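Truncated hemoglobin 4 (Chlamydomonas reinhardtii, PDB 6BME) binds heme b with a histidine and a lysine on the iron, and as a truncated globin probably also binds oxygen. Local coordinates at residues V17-F20 with Y21-M25; L50-F54 with G55-H59. One frame throughout, in Å; residues are numbered along the deposited sequence.

Contact 1 (V17-F20 with Y21-M25); sequences VDVF and YKKLM
Val17 hands its carbonyl to the backbone of Tyr21, one turn further along helix 10-25 of this 2-on-2 globin. The contact is local, built from i to i+4 pairs on one helix. Tyr21 N donates to Val17 O at 2.7 Å, with an N-H...O angle of 166°. The side chain of Val17 meets Asn47 of helix 39-53.

Asp18 O accepts from Lys22 N at 2.9 Å. The Lys22 chain runs back over Asp18, and its CG lies 3.2 Å from Asp18 O. It stays extended until a bend at chi4 (121°) turns NZ in beside the aspartate. Lys22 NZ is then 4.1 Å from Asp18 OD2, too far for a salt bridge. Any attraction between the two charges would be a loose one.

Val19 O takes the N-H of Lys23. The two side chains lie side by side and point the same way. Val19 CG1 sits beside the methylenes of Lys23, 3.8 Å from Lys23 CE. The Lys23 ammonium forms a salt bridge with Glu96, so this residue ties the helix to helix 80-96.

Phe20 is buried. Its CG is anti to the backbone N (chi1 180°), beside the carbonyl carbon, and the Leu24 side chain reaches back along the helix to the ring. The ring meets Phe90 edge-to-face and also touches Phe49. Phe20 O accepts from Leu24 N at 3.2 Å, the longest of the four bonds. Leu24 CD1 lies over one face of the Phe20 ring, offset toward the rim. The side chain of Leu24 is about 5 Å from that of Lys45, which binds the heme. The other methyl of Leu24 packs at the ring as well, with CD2 3.9 Å from Phe20 CE1.

Contact 2 (L50-F54 with G55-H59); sequences LAYAF and GATTH. With SO4 (sulfate ion), chain D.
A Schellman motif ends helix 39-53 here, with Gly55 as its C-prime residue. Ala56 N reaches back to Ala51 O at 2.8 Å, and Gly55 N binds Tyr52 O at 3.0 Å. Ala51 O also accepts from Phe54 N. The two donors come from opposite faces of its carbonyl plane. Gly55 has a positive phi of 61°, which turns the chain out of the helix.

Beyond the turn, Thr57 folds back on the helix end. Its CG2 packs on Ala51 CB at 3.8 Å and also touches the Tyr52 backbone. With chi1 at 62°, Thr57 OG1 comes to the edge of the Tyr52 ring, 3.5 Å from CD1. The side chain of Tyr52 lies about 4 Å from the heme and meets Tyr60 edge-to-face.

Further on, the backbone holds a sulfate, probably from the crystallisation liquor. Thr58 N binds its O1 at 2.8 Å and His59 N binds its O3 at 2.9 Å. Thr58 OG1 adds a weak bond to O1, and Arg48 also binds the ion. The paired 6→1 and 5→2 bonds around a glycine in the left-handed helical conformation are the signature of a Schellman C-cap.

Both contacts are local and partly buried, but they sit on different helices. Contact 1 lies within helix 10-25, and contact 2 covers the end of helix 39-53 and the loop after it. The two helices follow each other in the chain, and the two contacts meet where Val17 CG2 packs on Leu50 CD2, 4.0 Å apart. Contact 1 keeps regular i to i+4 bonding throughout, with Phe20 and Leu24 buried, Lys22 exposed, Asp18 partly so and Lys23 turned to Glu96. In contact 2 that pattern gives way to capping bonds. Phe54, just past the helix end, is buried against helices 80-96 and 101-114, while the exposed loop offers backbone N-H groups to an anion.

Contact 1 (V17-F20 with Y21-M25)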
# COMPACT_ATOMS: atom_id res chain seq x y z
N VAL A 17 8.83 -2.86 -5.72
CA VAL A 17 8.80 -1.97 -4.56
C VAL A 17 9.35 -0.59 -4.93
O VAL A 17 8.76 0.44 -4.56
CB VAL A 17 9.57 -2.60 -3.38
CG1 VAL A 17 9.84 -1.57 -2.28
CG2 VAL A 17 8.79 -3.79 -2.81
N ASP A 18 10.46 -0.54 -5.67
CA ASP A 18 11.05 0.74 -6.05
C ASP A 18 10.11 1.54 -6.94
O ASP A 18 9.91 2.75 -6.73
CB ASP A 18 12.40 0.53 -6.72
CG ASP A 18 13.55 0.44 -5.72
OD1 ASP A 18 13.28 0.57 -4.50
OD2 ASP A 18 14.70 0.23 -6.15
N VAL A 19 9.51 0.89 -7.94
CA VAL A 19 8.53 1.56 -8.80
C VAL A 19 7.42 2.17 -7.95
O VAL A 19 7.08 3.35 -8.08
CB VAL A 19 7.96 0.58 -9.84
CG1 VAL A 19 6.70 1.19 -10.52
CG2 VAL A 19 9.02 0.18 -10.85
N PHE A 20 6.87 1.36 -7.04
CA PHE A 20 5.73 1.76 -6.22
C PHE A 20 6.12 2.88 -5.27
O PHE A 20 5.41 3.88 -5.16
CB PHE A 20 5.23 0.52 -5.48
CG PHE A 20 4.05 0.76 -4.58
CD1 PHE A 20 2.99 1.57 -4.96
CD2 PHE A 20 3.98 0.11 -3.35
CE1 PHE A 20 1.90 1.77 -4.11
CE2 PHE A 20 2.90 0.30 -2.51
CZ PHE A 20 1.86 1.13 -2.88
N TYR A 21 7.28 2.74 -4.62
CA TYR A 21 7.79 3.78 -3.73
C TYR A 21 7.95 5.11 -4.45
O TYR A 21 7.50 6.16 -3.96
CB TYR A 21 9.12 3.32 -3.14
CG TYR A 21 9.88 4.41 -2.43
CD1 TYR A 21 9.57 4.76 -1.12
CD2 TYR A 21 10.92 5.08 -3.05
CE1 TYR A 21 10.26 5.75 -0.46
CE2 TYR A 21 11.62 6.08 -2.40
CZ TYR A 21 11.29 6.41 -1.11
OH TYR A 21 11.98 7.40 -0.45
N LYS A 22 8.57 5.09 -5.63
CA LYS A 22 8.84 6.33 -6.35
C LYS A 22 7.55 7.00 -6.79
O LYS A 22 7.43 8.23 -6.74
CB LYS A 22 9.77 6.06 -7.54
CG LYS A 22 11.19 5.69 -7.12
CD LYS A 22 12.06 5.39 -8.32
CE LYS A 22 13.44 4.87 -7.89
NZ LYS A 22 13.72 3.51 -8.45
N LYS A 23 6.55 6.21 -7.20
CA LYS A 23 5.24 6.78 -7.52
C LYS A 23 4.66 7.56 -6.33
O LYS A 23 4.15 8.66 -6.50
CB LYS A 23 4.26 5.68 -7.94
CG LYS A 23 4.43 5.18 -9.37
CD LYS A 23 3.49 4.00 -9.64
CE LYS A 23 3.70 3.42 -11.02
NZ LYS A 23 3.35 4.39 -12.10
N LEU A 24 4.74 6.99 -5.12
CA LEU A 24 4.19 7.68 -3.96
C LEU A 24 4.97 8.96 -3.66
O LEU A 24 4.38 10.01 -3.40
CB LEU A 24 4.17 6.76 -2.74
CG LEU A 24 3.48 5.41 -2.86
CD1 LEU A 24 3.42 4.74 -1.49
CD2 LEU A 24 2.09 5.56 -3.45
N MET A 25 6.30 8.88 -3.68
CA MET A 25 7.09 10.06 -3.34
C MET A 25 6.98 11.14 -4.41
O MET A 25 7.15 12.32 -4.10
CB MET A 25 8.56 9.66 -3.12
CG MET A 25 8.74 8.58 -2.04
SD MET A 25 7.90 8.98 -0.48
CE MET A 25 8.87 10.40 0.04

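Contact 2 (L50-F54 with G55-H59)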
# COMPACT_ATOMS: atom_id res chain seq x y z
N LEU A 50 3.03 -4.92 -0.35
CA LEU A 50 3.03 -5.84 -1.48
C LEU A 50 2.75 -7.27 -1.02
O LEU A 50 1.96 -7.99 -1.64
CB LEU A 50 4.38 -5.74 -2.20
CG LEU A 50 4.68 -6.75 -3.31
CD1 LEU A 50 3.66 -6.62 -4.44
CD2 LEU A 50 6.08 -6.50 -3.84
N ALA A 51 3.40 -7.70 0.06
CA ALA A 51 3.15 -9.04 0.58
C ALA A 51 1.69 -9.21 0.98
O ALA A 51 1.06 -10.24 0.68
CB ALA A 51 4.09 -9.32 1.76
N TYR A 52 1.12 -8.20 1.64
CA TYR A 52 -0.28 -8.26 2.07
C TYR A 52 -1.23 -8.37 0.89
O TYR A 52 -2.17 -9.17 0.90
CB TYR A 52 -0.62 -7.03 2.92
CG TYR A 52 -2.02 -7.06 3.48
CD1 TYR A 52 -2.33 -7.86 4.58
CD2 TYR A 52 -3.04 -6.31 2.92
CE1 TYR A 52 -3.61 -7.90 5.10
CE2 TYR A 52 -4.33 -6.35 3.43
CZ TYR A 52 -4.61 -7.14 4.52
OH TYR A 52 -5.88 -7.18 5.03
N ALA A 53 -1.00 -7.57 -0.16
CA ALA A 53 -1.86 -7.64 -1.33
C ALA A 53 -1.93 -9.05 -1.91
O ALA A 53 -2.95 -9.42 -2.52
CB ALA A 53 -1.38 -6.64 -2.39
N PHE A 54 -0.89 -9.85 -1.73
CA PHE A 54 -0.86 -11.20 -2.28
C PHE A 54 -0.93 -12.28 -1.21
O PHE A 54 -0.51 -13.41 -1.45
CB PHE A 54 0.38 -11.37 -3.15
CG PHE A 54 0.29 -10.58 -4.41
CD1 PHE A 54 -0.60 -10.96 -5.40
CD2 PHE A 54 1.03 -9.42 -4.57
CE1 PHE A 54 -0.72 -10.22 -6.55
CE2 PHE A 54 0.92 -8.67 -5.73
CZ PHE A 54 0.05 -9.08 -6.72
N GLY A 55 -1.48 -11.95 -0.04
CA GLY A 55 -1.69 -12.94 1.01
C GLY A 55 -0.43 -13.61 1.51
O GLY A 55 -0.49 -14.76 1.97
N ALA A 56 0.71 -12.93 1.46
CA ALA A 56 1.97 -13.49 1.92
C ALA A 56 2.35 -13.05 3.33
O ALA A 56 3.41 -13.45 3.83
CB ALA A 56 3.10 -13.14 0.95
N THR A 57 1.53 -12.24 3.99
CA THR A 57 1.77 -11.90 5.39
C THR A 57 1.08 -12.91 6.29
O THR A 57 0.12 -13.58 5.90
CB THR A 57 1.28 -10.49 5.72
OG1 THR A 57 -0.13 -10.43 5.51
CG2 THR A 57 1.95 -9.44 4.84
N THR A 58 1.56 -13.02 7.53
CA THR A 58 0.95 -13.93 8.49
C THR A 58 0.42 -13.25 9.75
O THR A 58 -0.54 -13.76 10.34
CB THR A 58 1.95 -15.03 8.90
OG1 THR A 58 3.11 -14.44 9.49
CG2 THR A 58 2.37 -15.83 7.68
N HIS A 59 0.98 -12.12 10.16
CA HIS A 59 0.57 -11.46 11.40
C HIS A 59 0.07 -10.04 11.16
O HIS A 59 0.26 -9.16 11.99
CB HIS A 59 1.71 -11.46 12.41
CG HIS A 59 2.22 -12.83 12.73
ND1 HIS A 59 3.34 -13.37 12.12
CD2 HIS A 59 1.76 -13.78 13.57
CE1 HIS A 59 3.55 -14.59 12.59
NE2 HIS A 59 2.60 -14.86 13.46
S SO4 D . 4.20 -10.63 8.41
O1 SO4 D . 4.08 -11.79 7.56
O2 SO4 D . 5.16 -10.91 9.49
O3 SO4 D . 2.90 -10.33 9.04
O4 SO4 D . 4.66 -9.49 7.61